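PDB 5IX8: putative sugar ABC transport system, substrate-binding protein from Bordetella parapertussis, which probably binds a sugar in the periplasm and delivers it to an ABC transporter for uptake. Local coordinates for residues N59-Q62 and Q63-Q66; V91-D94 and L95-G99; Q120-T123 and L124-K127; M233-E236 and N237-M240. One frame throughout, in Å; residues are numbered along the deposited sequence. Where two conformers were deposited one is given.

Interaction 1 (N59-Q62 and Q63-Q66); sequences NVQQ and QFAQ
The ring of F64 lies back against the turn before it, with the carbonyl oxygen of V60 over one face and the amide of Q61 beside CD2 and CE2 at an oblique angle. V60 O sits toward the rim of that face, 3.4 Å from F64 CD1; V60 CG1 is also modelled over the ring, but so close that its placement is doubtful. Q61 comes in through NE2, 3.6 Å from F64 CE2, and its amide plane stands almost upright on the ring, 85° from it. A bend at chi2 (-64°) folds the Q61 chain back so that its amide reaches the ring. Behind these side chains runs the first turn of the helix: F64 N donates to V60 O at 2.9 Å, A65 N to Q61 O at 3.0 Å, and Q66 N to Q62 O at 3.1 Å, while the bond from Q63 N to N59 O is weak. N59, at the N-cap position, directs its amide away to A54 O. Further out, F64 meets Y88 edge-to-face. Q63 OE1 accepts from A83 N, while Q63 NE2 and Q66 OE1 both bond to T21 OG1, tying the start of helix 60-73 to the end of strand 17-22.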
# COMPACT_ATOMS: atom_id res chain seq x y z
N ASN A 59 3.18 11.85 -10.95
CA ASN A 59 3.40 13.26 -10.61
C ASN A 59 4.69 13.42 -9.81
O ASN A 59 4.72 13.87 -8.66
CB ASN A 59 2.21 13.81 -9.84
CG ASN A 59 1.07 14.20 -10.75
OD1 ASN A 59 1.15 13.94 -11.97
ND2 ASN A 59 0.04 14.83 -10.21
N VAL A 60 5.79 13.05 -10.46
CA VAL A 60 7.07 12.98 -9.78
C VAL A 60 7.64 14.38 -9.52
O VAL A 60 8.15 14.66 -8.43
CB VAL A 60 8.00 12.08 -10.61
CG1 VAL A 60 9.38 12.13 -10.09
CG2 VAL A 60 7.50 10.65 -10.56
N GLN A 61 7.53 15.29 -10.50
CA GLN A 61 8.05 16.65 -10.31
C GLN A 61 7.35 17.36 -9.15
O GLN A 61 7.99 18.09 -8.38
CB GLN A 61 7.90 17.45 -11.61
CG GLN A 61 8.89 16.99 -12.70
CD GLN A 61 10.35 17.23 -12.31
OE1 GLN A 61 10.67 18.21 -11.62
NE2 GLN A 61 11.24 16.33 -12.72
N GLN A 62 6.03 17.15 -9.01
CA GLN A 62 5.30 17.71 -7.88
C GLN A 62 5.91 17.28 -6.56
O GLN A 62 6.07 18.09 -5.64
CB GLN A 62 3.83 17.29 -7.95
CG GLN A 62 3.02 17.94 -9.08
CD GLN A 62 3.13 17.22 -10.44
OE1 GLN A 62 4.05 16.44 -10.72
NE2 GLN A 62 2.16 17.51 -11.32
N GLN A 63 6.29 16.00 -6.46
CA GLN A 63 6.87 15.52 -5.21
C GLN A 63 8.29 16.01 -5.02
O GLN A 63 8.69 16.28 -3.89
CB GLN A 63 6.83 13.99 -5.14
CG GLN A 63 5.52 13.49 -4.70
CD GLN A 63 5.55 12.03 -4.33
OE1 GLN A 63 6.12 11.20 -5.05
NE2 GLN A 63 4.93 11.71 -3.23
N PHE A 64 9.07 16.11 -6.10
CA PHE A 64 10.42 16.67 -5.94
C PHE A 64 10.34 18.06 -5.33
O PHE A 64 11.13 18.42 -4.44
CB PHE A 64 11.13 16.77 -7.29
CG PHE A 64 11.49 15.45 -7.94
CD1 PHE A 64 11.36 14.25 -7.29
CD2 PHE A 64 11.92 15.47 -9.25
CE1 PHE A 64 11.72 13.07 -7.91
CE2 PHE A 64 12.26 14.30 -9.91
CZ PHE A 64 12.17 13.09 -9.24
N ALA A 65 9.40 18.87 -5.81
CA ALA A 65 9.27 20.23 -5.30
C ALA A 65 8.85 20.21 -3.84
O ALA A 65 9.32 21.05 -3.04
CB ALA A 65 8.27 21.02 -6.14
N GLN A 66 7.98 19.27 -3.47
CA GLN A 66 7.55 19.17 -2.08
C GLN A 66 8.71 18.79 -1.18
O GLN A 66 8.86 19.34 -0.09
CB GLN A 66 6.40 18.17 -1.95
CG GLN A 66 5.11 18.73 -2.56
CD GLN A 66 4.13 17.65 -2.93
OE1 GLN A 66 4.40 16.46 -2.73
NE2 GLN A 66 2.97 18.06 -3.47

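Interaction 2 (V91-D94 and L95-G99); sequences VVAD and LARSG
The C-terminal half of helix 89-97 ends in a Schellman motif, and just ahead of it D94 and R97 form a salt bridge one turn apart, D94 OD1 to R97 NH1 at 3.5 Å. The two side chains stand nearly perpendicular; the carboxylate and guanidinium planes are 41° apart, and the bridge is made by OD1 and NH1. R97 is bent at chi3 (-64°), which folds its head back along the helix; one guanidinium face then rests over A93 O and D94 CA, both toward the rim, and NH2 lies 3.9 Å from A93 CB. D94 OD1 also accepts from a water that is hydrogen-bonded to S98 OG, bridging the carboxylate to the last turn. The other oxygen, OD2, turns to helix 60-73, where it pairs with K71 and Q68, so the carboxylate is shared between two helices. The helix is the crossover of the beta-alpha-beta unit between strands 77-80 and 101-105. Its backbone bonds run regularly from L95 N to V91 O (2.9 Å), A96 N to V92 O and R97 N to A93 O. S98 N then donates only weakly to D94 O (3.4 Å) and shifts to the i-3 partner, L95 O, at 2.9 Å. G99, with positive phi, is the C-prime residue: G99 N bonds to A96 O at 3.0 Å and I100 N to L95 O. On the buried side V91 and L95 run alongside each other, with V91 CG2 4.0 Å from L95 CD1; L95 also touches T102 of strand 101-105.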
# COMPACT_ATOMS: atom_id res chain seq x y z
N VAL A 91 17.02 13.47 -5.27
CA VAL A 91 16.43 14.35 -4.27
C VAL A 91 16.62 13.77 -2.87
O VAL A 91 16.83 14.52 -1.92
CB VAL A 91 14.94 14.65 -4.56
CG1 VAL A 91 14.05 13.43 -4.42
CG2 VAL A 91 14.46 15.75 -3.65
N VAL A 92 16.57 12.45 -2.72
CA VAL A 92 16.86 11.86 -1.41
C VAL A 92 18.30 12.17 -1.01
O VAL A 92 18.59 12.53 0.14
CB VAL A 92 16.60 10.34 -1.43
CG1 VAL A 92 17.06 9.68 -0.11
CG2 VAL A 92 15.11 10.03 -1.65
N ALA A 93 19.22 12.07 -1.97
CA ALA A 93 20.61 12.36 -1.69
C ALA A 93 20.80 13.83 -1.32
O ALA A 93 21.58 14.15 -0.42
CB ALA A 93 21.44 12.01 -2.92
N ASP A 94 20.08 14.72 -2.00
CA ASP A 94 20.17 16.14 -1.71
C ASP A 94 19.63 16.47 -0.32
O ASP A 94 20.23 17.27 0.41
CB ASP A 94 19.39 16.91 -2.77
CG ASP A 94 19.41 18.40 -2.54
OD1 ASP A 94 20.49 18.96 -2.26
OD2 ASP A 94 18.35 19.03 -2.67
N LEU A 95 18.50 15.87 0.05
CA LEU A 95 18.01 16.07 1.41
C LEU A 95 19.02 15.58 2.43
O LEU A 95 19.29 16.26 3.43
CB LEU A 95 16.66 15.39 1.59
CG LEU A 95 15.47 16.32 1.32
CD1 LEU A 95 15.55 17.06 0.01
CD2 LEU A 95 14.19 15.46 1.39
N ALA A 96 19.62 14.40 2.19
CA ALA A 96 20.57 13.85 3.15
C ALA A 96 21.78 14.76 3.32
O ALA A 96 22.32 14.87 4.43
CB ALA A 96 21.00 12.44 2.74
N ARG A 97 22.24 15.41 2.24
CA ARG A 97 23.37 16.31 2.39
C ARG A 97 23.01 17.49 3.27
O ARG A 97 23.91 18.09 3.86
CB ARG A 97 23.87 16.80 1.02
CG ARG A 97 24.54 15.69 0.18
CD ARG A 97 25.26 16.25 -1.06
NE ARG A 97 24.33 16.88 -2.00
CZ ARG A 97 23.73 16.26 -3.02
NH1 ARG A 97 22.92 16.93 -3.82
NH2 ARG A 97 23.92 14.97 -3.24
N SER A 98 21.72 17.82 3.38
CA SER A 98 21.24 18.88 4.25
C SER A 98 20.89 18.38 5.65
O SER A 98 20.27 19.12 6.42
CB SER A 98 20.03 19.55 3.64
OG SER A 98 20.42 20.32 2.51
N GLY A 99 21.27 17.15 5.99
CA GLY A 99 20.92 16.59 7.29
C GLY A 99 19.51 16.08 7.43
O GLY A 99 19.08 15.79 8.56
O HOH W 1 21.52 19.67 0.16

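Interaction 3 (Q120-T123 and L124-K127); sequences QDDT and LIGK
D121 stands across L124 at the start of helix 122-135, the carboxylate of the first passing beside CB of the second, with D121 CG 3.7 Å from L124 CB. A chi1 of -174° swings CG of D121 away from its own N and brings the carboxylate forward over the first helical turn, which it caps: L124 N donates to D121 OD1 at 3.2 Å. The N-H meets this oxygen from above the carboxylate plane, 68° out of it, yet the bond is fairly straight at the hydrogen (153°). D121 is thus the N-cap residue, and its backbone oxygen serves the same turn, accepting from I125 N at 3.0 Å and only weakly from L124 N. The next residues pair differently. D122 and I125 extend in the same direction, flank to flank, with D122 OD1 4.0 Å from I125 CD1. That methyl is also approached by Q120, in one of its two conformers, roughly perpendicular to I125. T123 and K127 again run alongside each other: T123 CG2 lies 4.0 Å from K127 CE, part of a lysine chain extended beyond CG. Under them the backbone continues with G126 N to D122 O and K127 N to T123 O. The charged ends look to helix 154-168, where D122 forms a salt bridge with R158 and K127 one with E164, while T123 packs on L157. In that same conformer Q120 bonds to V291 O. L124 rests on I293, so the helix start lies between helix 154-168 and the chain just beyond strand 288-290.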
# COMPACT_ATOMS: atom_id res chain seq x y z
N GLN A 120 5.01 -3.16 3.62
CA GLN A 120 4.68 -4.58 3.65
C GLN A 120 5.36 -5.26 2.48
O GLN A 120 5.87 -4.59 1.57
CB GLN A 120 3.17 -4.86 3.59
CG GLN A 120 2.41 -4.61 4.87
CD GLN A 120 0.95 -5.01 4.76
OE1 GLN A 120 0.28 -4.67 3.81
NE2 GLN A 120 0.47 -5.77 5.73
N ASP A 121 5.34 -6.59 2.49
CA ASP A 121 5.99 -7.39 1.46
C ASP A 121 5.01 -7.56 0.30
O ASP A 121 4.08 -8.36 0.37
CB ASP A 121 6.38 -8.75 2.05
CG ASP A 121 7.18 -9.60 1.11
OD1 ASP A 121 7.04 -9.46 -0.12
OD2 ASP A 121 7.97 -10.44 1.62
N ASP A 122 5.22 -6.81 -0.79
CA ASP A 122 4.27 -6.83 -1.89
C ASP A 122 4.20 -8.19 -2.59
O ASP A 122 3.11 -8.63 -2.96
CB ASP A 122 4.61 -5.71 -2.88
CG ASP A 122 4.24 -4.34 -2.31
OD1 ASP A 122 3.03 -4.02 -2.15
OD2 ASP A 122 5.17 -3.59 -1.95
N THR A 123 5.33 -8.90 -2.71
CA THR A 123 5.24 -10.24 -3.27
C THR A 123 4.34 -11.14 -2.42
O THR A 123 3.56 -11.95 -2.97
CB THR A 123 6.64 -10.86 -3.38
OG1 THR A 123 7.46 -10.00 -4.17
CG2 THR A 123 6.54 -12.23 -4.06
N LEU A 124 4.42 -11.00 -1.10
CA LEU A 124 3.64 -11.88 -0.22
C LEU A 124 2.16 -11.50 -0.23
O LEU A 124 1.29 -12.37 -0.06
CB LEU A 124 4.22 -11.86 1.19
CG LEU A 124 3.60 -12.80 2.21
CD1 LEU A 124 3.54 -14.25 1.73
CD2 LEU A 124 4.44 -12.69 3.47
N ILE A 125 1.86 -10.22 -0.45
CA ILE A 125 0.47 -9.83 -0.67
C ILE A 125 -0.11 -10.63 -1.85
O ILE A 125 -1.22 -11.17 -1.77
CB ILE A 125 0.37 -8.31 -0.92
CG1 ILE A 125 0.59 -7.56 0.40
CG2 ILE A 125 -0.99 -7.97 -1.52
CD1 ILE A 125 0.55 -6.06 0.25
N GLY A 126 0.66 -10.73 -2.94
CA GLY A 126 0.20 -11.50 -4.08
C GLY A 126 0.10 -12.98 -3.76
O GLY A 126 -0.87 -13.64 -4.13
N LYS A 127 1.08 -13.52 -3.04
CA LYS A 127 1.03 -14.93 -2.66
C LYS A 127 -0.19 -15.25 -1.80
O LYS A 127 -0.81 -16.30 -1.99
CB LYS A 127 2.32 -15.31 -1.92
CG LYS A 127 3.55 -15.28 -2.85
CD LYS A 127 4.68 -16.01 -2.20
CE LYS A 127 5.92 -16.03 -3.04
NZ LYS A 127 6.91 -16.97 -2.38

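Interaction 4 (M233-E236 and N237-M240); sequences MVKE and NEAM
V234 CG2 lies over one face of the N237 amide, 3.4 Å from N237 OD1, and also packs against its CG and ND2. V234 N donates to OD1 at 2.9 Å from that same side, 52° out of the amide plane. N237 N in return donates to V234 O at 2.8 Å, so residues 234 and 237 grip each other by two bonds in opposite directions. The bent chain of K235 passes over one face of the E238 carboxylate, with K235 CE 3.2 Å from E238 OE1 and CD closest to OE2, while NZ stays beyond salt-bridge range. OE2 is hydrogen-bonded to Y311 OH. These residues open helix 235-242, the crossover between strands 227-231 and 246-250 of a beta-alpha-beta unit, and its first turn is weakly bonded. E238 N reaches K235 O at 3.0 Å, and a water bridges that oxygen to A239 N in place of a direct bond. Selenomethionine M233, bent at both chi2 (-76°) and chi3, curls over the turn, placing SE 3.9 Å from N237 CB and CE 3.6 Å from E238 CG. It also packs on V249 and Y306, while N237 touches I213 of helix 209-221.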
# COMPACT_ATOMS: atom_id res chain seq x y z
N MSE A 233 -8.68 -2.57 2.37
CA MSE A 233 -10.10 -2.48 2.66
C MSE A 233 -10.66 -1.08 2.60
O MSE A 233 -10.02 -0.14 3.04
CB MSE A 233 -10.41 -3.04 4.04
CG MSE A 233 -10.20 -4.58 4.12
SE MSE A 233 -11.66 -5.55 3.28
CE MSE A 233 -13.13 -5.11 4.49
N VAL A 234 -11.90 -0.99 2.11
CA VAL A 234 -12.78 0.14 2.39
C VAL A 234 -14.08 -0.45 2.93
O VAL A 234 -14.40 -1.61 2.70
CB VAL A 234 -13.04 1.00 1.13
CG1 VAL A 234 -11.75 1.66 0.65
CG2 VAL A 234 -13.61 0.14 0.05
N LYS A 235 -14.84 0.39 3.65
CA LYS A 235 -16.07 -0.07 4.30
C LYS A 235 -16.97 -0.85 3.36
O LYS A 235 -17.52 -1.90 3.73
CB LYS A 235 -16.82 1.15 4.87
CG LYS A 235 -18.18 0.81 5.50
CD LYS A 235 -18.01 -0.00 6.78
CE LYS A 235 -19.31 -0.73 7.17
NZ LYS A 235 -20.52 0.18 7.21
N GLU A 236 -17.15 -0.36 2.13
CA GLU A 236 -18.08 -0.99 1.20
C GLU A 236 -17.65 -2.41 0.81
O GLU A 236 -18.50 -3.21 0.37
CB GLU A 236 -18.25 -0.10 -0.03
CG GLU A 236 -19.00 1.19 0.28
CD GLU A 236 -18.16 2.25 1.02
OE1 GLU A 236 -16.91 2.09 1.13
OE2 GLU A 236 -18.76 3.27 1.45
N ASN A 237 -16.36 -2.74 0.99
CA ASN A 237 -15.89 -4.09 0.69
C ASN A 237 -16.51 -5.12 1.62
O ASN A 237 -16.59 -6.31 1.26
CB ASN A 237 -14.39 -4.19 0.85
CG ASN A 237 -13.61 -3.39 -0.19
OD1 ASN A 237 -12.47 -3.03 0.07
ND2 ASN A 237 -14.20 -3.13 -1.36
N GLU A 238 -16.89 -4.71 2.83
CA GLU A 238 -17.40 -5.68 3.81
C GLU A 238 -18.63 -6.39 3.28
O GLU A 238 -18.70 -7.61 3.31
CB GLU A 238 -17.68 -4.97 5.13
CG GLU A 238 -16.41 -4.33 5.75
CD GLU A 238 -16.71 -3.39 6.92
OE1 GLU A 238 -17.81 -3.51 7.50
OE2 GLU A 238 -15.85 -2.53 7.26
N ALA A 239 -19.60 -5.63 2.76
CA ALA A 239 -20.81 -6.24 2.22
C ALA A 239 -20.50 -7.08 0.98
O ALA A 239 -21.09 -8.15 0.78
CB ALA A 239 -21.85 -5.16 1.90
N MSE A 240 -19.55 -6.64 0.16
CA MSE A 240 -19.17 -7.36 -1.04
C MSE A 240 -18.55 -8.71 -0.71
O MSE A 240 -18.74 -9.67 -1.45
CB MSE A 240 -18.19 -6.52 -1.88
CG MSE A 240 -18.74 -5.19 -2.36
SE MSE A 240 -17.42 -4.21 -3.46
CE MSE A 240 -18.52 -2.74 -4.11
O HOH W 2 -20.19 -2.91 3.52

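All four contacts are local, each within one helix near its start or end. Interactions 1 and 2 are direct neighbours: their helices, 60-73 and 89-97, meet where F64 CD1 lies 4.0 Å from V91 CG1, and their centres are 15 Å apart. Both flank the parallel sheet containing strands 77-80 and 101-105. Interaction 3 follows strand 116-119 of that sheet but pairs its charges with helix 154-168; its nearest atoms are about 15 Å from interaction 1 and about 9 Å from interaction 4. Interaction 4 lies on a helix packed beside the other sheet, about 27 Å from interaction 2 at the nearest atoms. The two sheets are consistent with the two-lobed periplasmic binding protein fold.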